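Local coordinates for protein MAU2 chromatid cohesion factor homolog (Saccharomyces cerevisiae, PDB 4XDN) that pairs with SCC2 to form the complex required for loading cohesin onto chromosomes, and so takes part in sister chromatid cohesion, at residues Leu219-Asn223 / Trp255-Leu259; Glu228-Ile232 / Glu492-Phe497; Pro413-Leu418 / Gly443-Val448. One frame throughout, in Å; residues are numbered along the deposited sequence.

Contact 1 of 3, residues Leu219-Asn223 / Trp255-Leu259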
loop_
_atom_site.group_PDB
_atom_site.type_symbol
_atom_site.label_atom_id
_atom_site.label_comp_id
_atom_site.label_asym_id
_atom_site.label_seq_id
_atom_site.Cartn_x
_atom_site.Cartn_y
_atom_site.Cartn_z
ATOM N N LEU A 219 10.331 11.630 -1.289
ATOM C CA LEU A 219 9.854 10.418 -0.636
ATOM C C LEU A 219 8.353 10.265 -0.856
ATOM O O LEU A 219 7.868 9.162 -1.109
ATOM C CB LEU A 219 10.174 10.446 0.862
ATOM C CG LEU A 219 11.647 10.281 1.233
ATOM C CD1 LEU A 219 11.881 10.676 2.682
ATOM C CD2 LEU A 219 12.102 8.855 0.989
ATOM N N CYS A 220 7.624 11.375 -0.757
ATOM C CA CYS A 220 6.194 11.381 -1.054
ATOM C C CYS A 220 5.977 10.920 -2.489
ATOM O O CYS A 220 5.058 10.153 -2.779
ATOM C CB CYS A 220 5.588 12.776 -0.858
ATOM S SG CYS A 220 5.594 13.411 0.840
ATOM N N TYR A 221 6.840 11.398 -3.380
ATOM C CA TYR A 221 6.756 11.072 -4.798
ATOM C C TYR A 221 6.943 9.577 -5.024
ATOM O O TYR A 221 6.093 8.922 -5.627
ATOM C CB TYR A 221 7.809 11.860 -5.579
ATOM C CG TYR A 221 7.715 11.750 -7.086
ATOM C CD1 TYR A 221 6.521 11.423 -7.714
ATOM C CD2 TYR A 221 8.830 11.979 -7.881
ATOM C CE1 TYR A 221 6.442 11.333 -9.093
ATOM C CE2 TYR A 221 8.761 11.887 -9.255
ATOM C CZ TYR A 221 7.567 11.564 -9.856
ATOM O OH TYR A 221 7.500 11.470 -11.227
ATOM N N VAL A 222 8.055 9.043 -4.531
ATOM C CA VAL A 222 8.373 7.633 -4.711
ATOM C C VAL A 222 7.272 6.749 -4.128
ATOM O O VAL A 222 6.848 5.784 -4.764
ATOM C CB VAL A 222 9.730 7.274 -4.063
ATOM C CG1 VAL A 222 9.964 5.763 -4.069
ATOM C CG2 VAL A 222 10.863 7.980 -4.793
ATOM N N ASN A 223 6.804 7.087 -2.929
ATOM C CA ASN A 223 5.761 6.301 -2.282
ATOM C C ASN A 223 4.477 6.308 -3.103
ATOM O O ASN A 223 3.823 5.277 -3.252
ATOM C CB ASN A 223 5.476 6.823 -0.872
ATOM C CG ASN A 223 5.075 5.716 0.097
ATOM O OD1 ASN A 223 5.360 5.796 1.293
ATOM N ND2 ASN A 223 4.428 4.671 -0.418
ATOM N N TRP A 255 11.994 6.084 6.572
ATOM C CA TRP A 255 11.019 6.037 5.491
ATOM C C TRP A 255 11.728 5.783 4.168
ATOM O O TRP A 255 11.240 5.031 3.328
ATOM C CB TRP A 255 10.227 7.347 5.439
ATOM C CG TRP A 255 9.064 7.345 4.497
ATOM C CD1 TRP A 255 8.480 6.262 3.910
ATOM C CD2 TRP A 255 8.339 8.493 4.033
ATOM N NE1 TRP A 255 7.435 6.663 3.110
ATOM C CE2 TRP A 255 7.330 8.028 3.169
ATOM C CE3 TRP A 255 8.447 9.868 4.269
ATOM C CZ2 TRP A 255 6.432 8.889 2.538
ATOM C CZ3 TRP A 255 7.555 10.721 3.641
ATOM C CH2 TRP A 255 6.562 10.229 2.786
ATOM N N LYS A 256 12.882 6.417 3.992
ATOM C CA LYS A 256 13.704 6.197 2.808
ATOM C C LYS A 256 14.087 4.724 2.709
ATOM O O LYS A 256 13.927 4.103 1.660
ATOM C CB LYS A 256 14.958 7.076 2.853
ATOM C CG LYS A 256 15.943 6.856 1.713
ATOM C CD LYS A 256 17.339 6.575 2.250
ATOM C CE LYS A 256 18.352 6.390 1.130
ATOM N NZ LYS A 256 19.322 5.293 1.426
ATOM N N LEU A 257 14.586 4.172 3.811
ATOM C CA LEU A 257 15.013 2.780 3.845
ATOM C C LEU A 257 13.845 1.836 3.578
ATOM O O LEU A 257 13.994 0.843 2.867
ATOM C CB LEU A 257 15.656 2.455 5.192
ATOM C CG LEU A 257 16.972 3.179 5.488
ATOM C CD1 LEU A 257 17.396 2.934 6.924
ATOM C CD2 LEU A 257 18.065 2.735 4.527
ATOM N N ALA A 258 12.686 2.148 4.147
ATOM C CA ALA A 258 11.495 1.334 3.938
ATOM C C ALA A 258 11.111 1.317 2.466
ATOM O O ALA A 258 10.783 0.269 1.913
ATOM C CB ALA A 258 10.342 1.852 4.777
ATOM N N LEU A 259 11.156 2.483 1.833
ATOM C CA LEU A 259 10.774 2.595 0.436
ATOM C C LEU A 259 11.750 1.841 -0.459
ATOM O O LEU A 259 11.351 1.266 -1.469
ATOM C CB LEU A 259 10.694 4.063 0.015
ATOM C CG LEU A 259 9.531 4.865 0.601
ATOM C CD1 LEU A 259 9.597 6.310 0.121
ATOM C CD2 LEU A 259 8.192 4.248 0.242
#
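Near-parallel helix packing in the largely helical superhelix of the Scc4/Mau2 family brings Leu219 and Asn223 of helix 212-228 against Trp255 and Leu259 of helix 250-266. The two short axes run 24° apart with a closest approach of 10.6 Å, wide enough for an indole to lie between them. Such a small angle between like-directed neighbours, with the short helices 234-241 and 245-248 between them in the chain, is consistent with a tetratricopeptide-like array. Trp255 extends towards helix 212-228 because its CG stands anti to the backbone N (chi1 -172°). Leu219 CB sits over one face of the six-membered ring, 3.9 Å from its centroid, a CH-pi contact, and the CD1 methyl of Leu259 rests on the same face, by the five-membered ring. Cys220 SG comes instead to the ring edge, 3.9 Å from Trp255 CH2, as a sulfur-aromatic contact. Beyond the ring, Leu219 CD2 reaches 3.6 Å from Lys256 CA and also meets Leu259 CD1, filling the space between the two backbones. All these residues are buried. Asn223 ND2 donates to the backbone of another protein's chain, whose apolar side chains also pack on Trp255, Ala258 and Leu259. The Asn223 amide is thus held at both ends. Its OD1 lies 3.4 Å from Leu259 CD2 and accepts from Trp255 NE1 at 2.9 Å; OD1 lies in the indole plane, though the N-H...O angle of 150° leaves the bond somewhat bent.

Contact 2 of 3, residues Glu228-Ile232 / Glu492-Phe497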
loop_
_atom_site.group_PDB
_atom_site.type_symbol
_atom_site.label_atom_id
_atom_site.label_comp_id
_atom_site.label_asym_id
_atom_site.label_seq_id
_atom_site.Cartn_x
_atom_site.Cartn_y
_atom_site.Cartn_z
ATOM N N GLU A 228 0.930 3.120 -6.789
ATOM C CA GLU A 228 0.266 2.957 -8.081
ATOM C C GLU A 228 1.019 1.975 -8.978
ATOM O O GLU A 228 0.575 1.670 -10.087
ATOM C CB GLU A 228 0.143 4.311 -8.783
ATOM C CG GLU A 228 -0.711 5.335 -8.042
ATOM C CD GLU A 228 -2.184 4.961 -8.001
ATOM O OE1 GLU A 228 -2.609 4.095 -8.793
ATOM O OE2 GLU A 228 -2.920 5.537 -7.173
ATOM N N ARG A 229 2.155 1.485 -8.486
ATOM C CA ARG A 229 3.045 0.621 -9.258
ATOM C C ARG A 229 3.455 1.268 -10.578
ATOM O O ARG A 229 3.664 0.580 -11.576
ATOM C CB ARG A 229 2.389 -0.743 -9.523
ATOM C CG ARG A 229 2.108 -1.562 -8.267
ATOM C CD ARG A 229 3.374 -1.853 -7.479
ATOM N NE ARG A 229 3.527 -3.281 -7.197
ATOM C CZ ARG A 229 4.394 -4.093 -7.798
ATOM N NH1 ARG A 229 5.223 -3.645 -8.733
ATOM N NH2 ARG A 229 4.438 -5.369 -7.455
ATOM N N PHE A 230 3.567 2.592 -10.579
ATOM C CA PHE A 230 4.093 3.304 -11.736
ATOM C C PHE A 230 5.608 3.159 -11.772
ATOM O O PHE A 230 6.244 3.067 -10.721
ATOM C CB PHE A 230 3.720 4.789 -11.696
ATOM C CG PHE A 230 2.266 5.069 -11.958
ATOM C CD1 PHE A 230 1.564 4.362 -12.920
ATOM C CD2 PHE A 230 1.603 6.054 -11.243
ATOM C CE1 PHE A 230 0.231 4.625 -13.160
ATOM C CE2 PHE A 230 0.268 6.323 -11.478
ATOM C CZ PHE A 230 -0.419 5.608 -12.440
ATOM N N PRO A 231 6.194 3.124 -12.980
ATOM C CA PRO A 231 7.655 3.162 -13.075
ATOM C C PRO A 231 8.231 4.399 -12.396
ATOM O O PRO A 231 7.696 5.494 -12.572
ATOM C CB PRO A 231 7.908 3.204 -14.584
ATOM C CG PRO A 231 6.714 2.561 -15.182
ATOM C CD PRO A 231 5.563 2.936 -14.298
ATOM N N ILE A 232 9.299 4.225 -11.627
ATOM C CA ILE A 232 9.937 5.351 -10.959
ATOM C C ILE A 232 11.010 5.952 -11.869
ATOM O O ILE A 232 11.932 5.249 -12.280
ATOM C CB ILE A 232 10.572 4.938 -9.619
ATOM C CG1 ILE A 232 9.553 4.187 -8.756
ATOM C CG2 ILE A 232 11.089 6.172 -8.883
ATOM C CD1 ILE A 232 10.124 3.613 -7.478
ATOM N N GLU A 492 2.312 0.058 -18.525
ATOM C CA GLU A 492 2.070 1.222 -17.674
ATOM C C GLU A 492 2.281 0.908 -16.189
ATOM O O GLU A 492 1.846 1.667 -15.322
ATOM C CB GLU A 492 0.652 1.758 -17.907
ATOM C CG GLU A 492 -0.459 0.742 -17.684
ATOM C CD GLU A 492 -1.814 1.236 -18.167
ATOM O OE1 GLU A 492 -1.853 2.049 -19.116
ATOM O OE2 GLU A 492 -2.840 0.812 -17.595
ATOM N N THR A 493 2.958 -0.205 -15.908
ATOM C CA THR A 493 3.330 -0.576 -14.543
ATOM C C THR A 493 4.831 -0.836 -14.456
ATOM O O THR A 493 5.502 -0.959 -15.480
ATOM C CB THR A 493 2.578 -1.834 -14.062
ATOM O OG1 THR A 493 2.883 -2.942 -14.920
ATOM C CG2 THR A 493 1.076 -1.594 -14.055
ATOM N N ASP A 494 5.354 -0.927 -13.235
ATOM C CA ASP A 494 6.777 -1.193 -13.037
ATOM C C ASP A 494 7.090 -2.680 -13.198
ATOM O O ASP A 494 8.252 -3.081 -13.167
ATOM C CB ASP A 494 7.231 -0.707 -11.656
ATOM C CG ASP A 494 6.654 -1.535 -10.521
ATOM O OD1 ASP A 494 7.239 -2.588 -10.185
ATOM O OD2 ASP A 494 5.617 -1.130 -9.958
ATOM N N LEU A 495 6.052 -3.493 -13.373
ATOM C CA LEU A 495 6.224 -4.934 -13.534
ATOM C C LEU A 495 6.990 -5.272 -14.808
ATOM O O LEU A 495 7.584 -6.344 -14.915
ATOM C CB LEU A 495 4.864 -5.632 -13.546
ATOM C CG LEU A 495 4.076 -5.599 -12.237
ATOM C CD1 LEU A 495 2.683 -6.171 -12.443
ATOM C CD2 LEU A 495 4.808 -6.361 -11.145
ATOM N N GLN A 496 6.975 -4.359 -15.774
ATOM C CA GLN A 496 7.712 -4.556 -17.017
ATOM C C GLN A 496 9.212 -4.604 -16.751
ATOM O O GLN A 496 9.983 -5.046 -17.599
ATOM C CB GLN A 496 7.395 -3.442 -18.017
ATOM C CG GLN A 496 7.874 -2.066 -17.582
ATOM C CD GLN A 496 7.404 -0.963 -18.511
ATOM O OE1 GLN A 496 7.924 -0.804 -19.614
ATOM N NE2 GLN A 496 6.417 -0.195 -18.068
ATOM N N PHE A 497 9.616 -4.138 -15.572
ATOM C CA PHE A 497 11.017 -4.163 -15.166
ATOM C C PHE A 497 11.271 -5.249 -14.126
ATOM O O PHE A 497 12.354 -5.319 -13.546
ATOM C CB PHE A 497 11.431 -2.801 -14.614
ATOM C CG PHE A 497 11.128 -1.658 -15.540
ATOM C CD1 PHE A 497 11.736 -1.577 -16.782
ATOM C CD2 PHE A 497 10.239 -0.665 -15.166
ATOM C CE1 PHE A 497 11.460 -0.527 -17.636
ATOM C CE2 PHE A 497 9.960 0.389 -16.017
ATOM C CZ PHE A 497 10.572 0.457 -17.253
HETATM O O HOH W 1 6.660 1.428 -8.696
#
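The Arg229 side chain crosses Asp494 obliquely, wrapping round OD2 before its NH1 reaches the carboxylate. CB lies 3.3 Å from Asp494 OD2; after bends at chi2 and chi3, CD returns to 3.4 Å, while CG and NE stay a little farther from that oxygen and CZ faces both carboxylate oxygens. NH1 forms the salt bridge, 2.7 Å from OD1, and hydrogen-bonds OD2 at 2.8 Å through the latter's syn lone pair, the guanidinium and carboxylate planes only 19° apart. NH2 passes 3.8 Å from Leu495 CD2 and forms a salt bridge with Glu447. The Arg229 backbone has positive phi and closes helix 212-228 with a Schellman motif, while its O accepts from Asp494 N at 2.8 Å and touches Thr493 CA, in the loop ahead of helix 499-513, through a CA-H...O contact. An alanine here would remove the guanidinium and is likely to leave Asp494 and Glu447 without this positive partner. A water bridges the two loops, donating to Phe230 O and, weakly, to Asp494 OD2. On the more exposed side, Pro231 CB meets the Phe497 ring edge, 3.8 Å from CE2, and Pro231 CG lies 3.7 Å from Thr493 O, which accepts from Gln496 NE2.

Contact 3 of 3, residues Pro413-Leu418 / Gly443-Val448. With SO4 (sulfate ion), chain C.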
loop_
_atom_site.group_PDB
_atom_site.type_symbol
_atom_site.label_atom_id
_atom_site.label_comp_id
_atom_site.label_asym_id
_atom_site.label_seq_id
_atom_site.Cartn_x
_atom_site.Cartn_y
_atom_site.Cartn_z
ATOM N N PRO A 413 -7.877 -5.199 -2.454
ATOM C CA PRO A 413 -9.004 -5.475 -3.355
ATOM C C PRO A 413 -8.732 -6.616 -4.331
ATOM O O PRO A 413 -7.749 -6.576 -5.072
ATOM C CB PRO A 413 -9.182 -4.152 -4.111
ATOM C CG PRO A 413 -8.561 -3.123 -3.243
ATOM C CD PRO A 413 -7.415 -3.805 -2.570
ATOM N N GLY A 414 -9.600 -7.623 -4.324
ATOM C CA GLY A 414 -9.518 -8.714 -5.280
ATOM C C GLY A 414 -8.750 -9.932 -4.800
ATOM O O GLY A 414 -8.675 -10.932 -5.510
ATOM N N TYR A 415 -8.185 -9.858 -3.600
ATOM C CA TYR A 415 -7.375 -10.955 -3.075
ATOM C C TYR A 415 -8.205 -12.205 -2.779
ATOM O O TYR A 415 -7.777 -13.322 -3.078
ATOM C CB TYR A 415 -6.635 -10.515 -1.805
ATOM C CG TYR A 415 -5.297 -9.841 -2.049
ATOM C CD1 TYR A 415 -4.950 -9.358 -3.306
ATOM C CD2 TYR A 415 -4.375 -9.701 -1.019
ATOM C CE1 TYR A 415 -3.726 -8.749 -3.526
ATOM C CE2 TYR A 415 -3.149 -9.094 -1.231
ATOM C CZ TYR A 415 -2.831 -8.620 -2.485
ATOM O OH TYR A 415 -1.612 -8.013 -2.699
ATOM N N VAL A 416 -9.383 -12.018 -2.193
ATOM C CA VAL A 416 -10.233 -13.145 -1.818
ATOM C C VAL A 416 -10.714 -13.910 -3.043
ATOM O O VAL A 416 -10.615 -15.134 -3.094
ATOM C CB VAL A 416 -11.456 -12.678 -0.997
ATOM C CG1 VAL A 416 -12.462 -13.816 -0.805
ATOM C CG2 VAL A 416 -11.007 -12.140 0.347
ATOM N N ARG A 417 -11.240 -13.189 -4.026
ATOM C CA ARG A 417 -11.778 -13.830 -5.221
ATOM C C ARG A 417 -10.669 -14.275 -6.176
ATOM O O ARG A 417 -10.913 -15.069 -7.084
ATOM C CB ARG A 417 -12.769 -12.902 -5.939
ATOM C CG ARG A 417 -12.273 -11.497 -6.225
ATOM C CD ARG A 417 -13.420 -10.487 -6.166
ATOM N NE ARG A 417 -12.945 -9.133 -5.879
ATOM C CZ ARG A 417 -13.342 -8.030 -6.511
ATOM N NH1 ARG A 417 -14.238 -8.083 -7.489
ATOM N NH2 ARG A 417 -12.834 -6.857 -6.158
ATOM N N LEU A 418 -9.453 -13.780 -5.964
ATOM C CA LEU A 418 -8.300 -14.288 -6.694
ATOM C C LEU A 418 -7.989 -15.697 -6.207
ATOM O O LEU A 418 -7.826 -16.621 -7.006
ATOM C CB LEU A 418 -7.077 -13.381 -6.517
ATOM C CG LEU A 418 -5.764 -13.928 -7.094
ATOM C CD1 LEU A 418 -5.909 -14.274 -8.572
ATOM C CD2 LEU A 418 -4.623 -12.944 -6.895
ATOM N N GLY A 443 -12.016 -1.766 -8.899
ATOM C CA GLY A 443 -11.382 -1.543 -7.611
ATOM C C GLY A 443 -10.071 -2.285 -7.425
ATOM O O GLY A 443 -9.319 -2.004 -6.492
ATOM N N THR A 444 -9.789 -3.227 -8.318
ATOM C CA THR A 444 -8.632 -4.099 -8.165
ATOM C C THR A 444 -7.372 -3.505 -8.780
ATOM O O THR A 444 -7.425 -2.856 -9.823
ATOM C CB THR A 444 -8.888 -5.471 -8.802
ATOM O OG1 THR A 444 -8.983 -5.332 -10.227
ATOM C CG2 THR A 444 -10.176 -6.068 -8.257
ATOM N N SER A 445 -6.240 -3.738 -8.123
ATOM C CA SER A 445 -4.953 -3.269 -8.618
ATOM C C SER A 445 -4.624 -3.923 -9.954
ATOM O O SER A 445 -5.148 -4.990 -10.280
ATOM C CB SER A 445 -3.846 -3.568 -7.606
ATOM O OG SER A 445 -3.586 -4.960 -7.534
ATOM N N SER A 446 -3.750 -3.281 -10.720
ATOM C CA SER A 446 -3.355 -3.796 -12.023
ATOM C C SER A 446 -2.619 -5.124 -11.881
ATOM O O SER A 446 -2.724 -5.993 -12.742
ATOM C CB SER A 446 -2.480 -2.776 -12.756
ATOM O OG SER A 446 -1.333 -2.447 -11.995
ATOM N N GLU A 447 -1.882 -5.277 -10.785
ATOM C CA GLU A 447 -1.129 -6.500 -10.532
ATOM C C GLU A 447 -2.055 -7.712 -10.457
ATOM O O GLU A 447 -1.773 -8.755 -11.047
ATOM C CB GLU A 447 -0.328 -6.368 -9.236
ATOM C CG GLU A 447 0.538 -7.575 -8.910
ATOM C CD GLU A 447 1.362 -7.371 -7.656
ATOM O OE1 GLU A 447 0.824 -6.813 -6.675
ATOM O OE2 GLU A 447 2.548 -7.762 -7.650
ATOM N N VAL A 448 -3.157 -7.569 -9.728
ATOM C CA VAL A 448 -4.141 -8.637 -9.604
ATOM C C VAL A 448 -4.826 -8.875 -10.942
ATOM O O VAL A 448 -5.034 -10.022 -11.347
ATOM C CB VAL A 448 -5.195 -8.310 -8.527
ATOM C CG1 VAL A 448 -6.338 -9.326 -8.540
ATOM C CG2 VAL A 448 -4.541 -8.259 -7.153
HETATM S S SO4 C . -12.042 -9.250 -2.363
HETATM O O1 SO4 C . -11.057 -9.379 -1.291
HETATM O O2 SO4 C . -13.385 -9.435 -1.822
HETATM O O3 SO4 C . -11.933 -7.924 -2.968
HETATM O O4 SO4 C . -11.794 -10.271 -3.374
#
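Sulfate O3 is gripped by Gly414 N at 2.7 Å and, through weak bonds, by Arg417 NE and NH2, while the latter nitrogen lies 3.5 Å from Thr444 CG2 across the contact. Sulfate O4 takes two further donors, Arg417 N and Arg417 NE, each at 3.0 Å, and Val416 N donates to O1. The Arg417 side chain can fold back over the anion because CG stands between its backbone N and carbonyl carbon (chi1 51°), with a further bend at chi2. This is anion binding at a helix N-terminus: Gly414 is the N-cap of helix 415-426, and the N-H groups of Gly414, Val416 and Arg417 bond to the sulfate, which probably came from the crystallisation liquor. The positive phi of Gly414 (94°) would press any CB against the preceding carbonyl O, and Thr444 CG2 and Val448 CG1 stand close by on that side. The partner segment also starts a helix, 446-466, with Ser445 as N-cap; its OG accepts a weak bond from Val448 N. Between the two helix starts the packing is apolar. Val448 CG2 meets the Tyr415 ring at its edge, 3.7 Å from CE1, while Val448 CG1 reaches Leu418 CD2 at 4.3 Å. Phe388 stacks on the Tyr415 ring. Pro413, nearer the surface, sets CB against Gly443 O at 3.2 Å.

Contact 1 is fully buried and joins two helix bodies, with an indole and leucines doing most of the work and one indole-to-amide hydrogen bond at the ring edge. Contacts 2 and 3 are partly exposed and join loops and helix ends, so charge, backbone groups and capping count for more: a carboxylate-guanidinium pair in one, a bound anion in the other. Contact 1 uses the body of helix 212-228, contact 2 the loop that follows its C-terminal end, and they touch where Val222 packs on Ile232. Contact 3 is nested in the long loop closed by contact 2, and the Arg229-Glu447 salt bridge ties them. Contacts 1 and 3 do not touch, yet another protein's chain reaches all three.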